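Local coordinates for DUF4627 domain-containing protein (Bacteroides thetaiotaomicron, PDB 3SEE), which is of unknown molecular function but has a galactose-binding-domain-like fold and probably binds sugars, at residues 107-112 with 160-165. Numbering follows the deposited sequence.
Sequences TPVSVY and TKVVVY
Val109 carries CG1 between its backbone N and carbonyl carbon (chi1 64°), whereas Val162 places CG1 trans to N (chi1 -176°) and thereby brings CG2 round beside N; these rotations bring Val109 CG1 and Val162 CG2 to 3.8 Å. The two valines reach toward each other tip to tip across the interior between the two sheets of a beta sandwich, the galactose-binding-like fold. Segment 107-112 lies on strand 108-115 of the mixed sheet and 160-165 on strand 160-167 of the antiparallel one, so the pair joins facing sheets rather than neighbouring strands. No hydrogen bond passes between the segments, and the CA atoms of Val109 and Val162 stand 8.3 Å apart, a separation filled by apolar branches from both sides.

Two residues further along each strand the arrangement recurs, since both strands run in the same general direction here: the CA atoms of Val111 and Val164 are 8.4 Å apart. The torsions are exchanged. Now Val164, from 160-165, has its CG1 between N and the carbonyl carbon (chi1 55°). Val111 CG2 and Val164 CG1 are 4.3 Å apart, looser than the first pair, and because Val111 was modelled in two conformers this describes just one of them.

The four valines are buried; the segments bury 145 Å² between them, both sides summed, and other side chains share the interior. Phe98 of strand 93-102 touches both Val111 and Val162, and Tyr149 of strand 149-152 packs on Val162 and Val164. On the reverse face of strand 108-115, Ser110 points away from 160-165, and its OG hydrogen-bonds to Asn150 OD1. Within the valine layer, Val109 CG1 is also 4.3 Å from the other methyl of its partner, Val162 CG1.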
loop_
_atom_site.group_PDB
_atom_site.type_symbol
_atom_site.label_atom_id
_atom_site.label_comp_id
_atom_site.label_asym_id
_atom_site.label_seq_id
_atom_site.Cartn_x
_atom_site.Cartn_y
_atom_site.Cartn_z
ATOM N N THR A 107 -13.049 -4.935 -9.423
ATOM C CA THR A 107 -11.604 -4.681 -9.432
ATOM C C THR A 107 -11.099 -4.481 -8.016
ATOM O O THR A 107 -11.654 -3.692 -7.282
ATOM C CB THR A 107 -11.300 -3.416 -10.246
ATOM O OG1 THR A 107 -11.770 -3.577 -11.585
ATOM C CG2 THR A 107 -9.798 -3.153 -10.334
ATOM N N PRO A 108 -10.032 -5.196 -7.625
ATOM C CA PRO A 108 -9.487 -4.961 -6.283
ATOM C C PRO A 108 -8.557 -3.771 -6.174
ATOM O O PRO A 108 -7.845 -3.427 -7.110
ATOM C CB PRO A 108 -8.718 -6.242 -6.001
ATOM C CG PRO A 108 -8.352 -6.757 -7.330
ATOM C CD PRO A 108 -9.388 -6.317 -8.317
ATOM N N VAL A 109 -8.550 -3.185 -4.988
ATOM C CA VAL A 109 -7.537 -2.228 -4.583
ATOM C C VAL A 109 -6.926 -2.740 -3.286
ATOM O O VAL A 109 -7.581 -3.431 -2.512
ATOM C CB VAL A 109 -8.145 -0.826 -4.433
ATOM C CG1 VAL A 109 -9.185 -0.760 -3.329
ATOM C CG2 VAL A 109 -7.061 0.231 -4.296
ATOM N N SER A 110 -5.668 -2.393 -3.063
ATOM C CA SER A 110 -4.853 -3.052 -2.071
ATOM C C SER A 110 -3.933 -2.094 -1.354
ATOM O O SER A 110 -3.610 -1.023 -1.858
ATOM C CB SER A 110 -4.031 -4.143 -2.739
ATOM O OG SER A 110 -4.858 -4.996 -3.540
ATOM N N VAL A 111 -3.474 -2.537 -0.196
ATOM C CA VAL A 111 -2.644 -1.760 0.718
ATOM C C VAL A 111 -1.606 -2.664 1.375
ATOM O O VAL A 111 -1.938 -3.800 1.736
ATOM C CB VAL A 111 -3.521 -1.269 1.898
ATOM C CG1 VAL A 111 -2.679 -0.558 2.964
ATOM C CG2 VAL A 111 -4.638 -0.397 1.381
ATOM N N TYR A 112 -0.414 -2.154 1.656
ATOM C CA TYR A 112 0.467 -2.711 2.671
ATOM C C TYR A 112 1.292 -1.553 3.246
ATOM O O TYR A 112 1.338 -0.461 2.667
ATOM C CB TYR A 112 1.341 -3.868 2.150
ATOM C CG TYR A 112 2.311 -3.546 1.035
ATOM C CD1 TYR A 112 3.509 -2.897 1.292
ATOM C CD2 TYR A 112 2.015 -3.865 -0.278
ATOM C CE1 TYR A 112 4.400 -2.603 0.280
ATOM C CE2 TYR A 112 2.899 -3.562 -1.305
ATOM C CZ TYR A 112 4.098 -2.937 -1.015
ATOM O OH TYR A 112 5.004 -2.617 -2.009
ATOM N N THR A 160 -15.784 4.757 -3.691
ATOM C CA THR A 160 -16.069 3.724 -2.712
ATOM C C THR A 160 -15.063 3.814 -1.583
ATOM O O THR A 160 -13.850 3.903 -1.810
ATOM C CB THR A 160 -15.973 2.344 -3.402
ATOM O OG1 THR A 160 -16.908 2.287 -4.488
ATOM C CG2 THR A 160 -16.262 1.207 -2.433
ATOM N N LYS A 161 -15.553 3.784 -0.348
ATOM C CA LYS A 161 -14.686 3.880 0.817
ATOM C C LYS A 161 -13.922 2.583 1.019
ATOM O O LYS A 161 -14.519 1.506 1.029
ATOM C CB LYS A 161 -15.510 4.151 2.067
ATOM C CG LYS A 161 -14.637 4.439 3.293
ATOM C CD LYS A 161 -15.453 4.624 4.564
ATOM C CE LYS A 161 -14.688 5.377 5.654
ATOM N NZ LYS A 161 -14.580 6.869 5.423
ATOM N N VAL A 162 -12.628 2.696 1.234
ATOM C CA VAL A 162 -11.764 1.571 1.527
ATOM C C VAL A 162 -11.229 1.822 2.938
ATOM O O VAL A 162 -10.731 2.912 3.216
ATOM C CB VAL A 162 -10.630 1.452 0.520
ATOM C CG1 VAL A 162 -9.791 0.173 0.801
ATOM C CG2 VAL A 162 -11.165 1.427 -0.911
ATOM N N VAL A 163 -11.334 0.818 3.821
ATOM C CA VAL A 163 -10.954 0.958 5.236
ATOM C C VAL A 163 -10.235 -0.287 5.683
ATOM O O VAL A 163 -10.759 -1.387 5.486
ATOM C CB VAL A 163 -12.165 1.039 6.169
ATOM C CG1 VAL A 163 -11.691 1.121 7.623
ATOM C CG2 VAL A 163 -13.044 2.258 5.782
ATOM N N VAL A 164 -9.071 -0.138 6.322
ATOM C CA VAL A 164 -8.383 -1.272 6.894
ATOM C C VAL A 164 -7.633 -0.826 8.141
ATOM O O VAL A 164 -6.939 0.195 8.132
ATOM C CB VAL A 164 -7.461 -1.974 5.879
ATOM C CG1 VAL A 164 -6.459 -1.016 5.241
ATOM C CG2 VAL A 164 -6.739 -3.170 6.559
ATOM N N TYR A 165 -7.741 -1.640 9.197
ATOM C CA TYR A 165 -6.946 -1.441 10.405
ATOM C C TYR A 165 -5.680 -2.260 10.388
ATOM O O TYR A 165 -5.687 -3.440 9.997
ATOM C CB TYR A 165 -7.762 -1.808 11.667
ATOM C CG TYR A 165 -8.698 -0.730 12.154
ATOM C CD1 TYR A 165 -9.789 -0.355 11.416
ATOM C CD2 TYR A 165 -8.455 -0.062 13.346
ATOM C CE1 TYR A 165 -10.641 0.661 11.859
ATOM C CE2 TYR A 165 -9.316 0.938 13.801
ATOM C CZ TYR A 165 -10.380 1.279 13.034
ATOM O OH TYR A 165 -11.225 2.283 13.475
#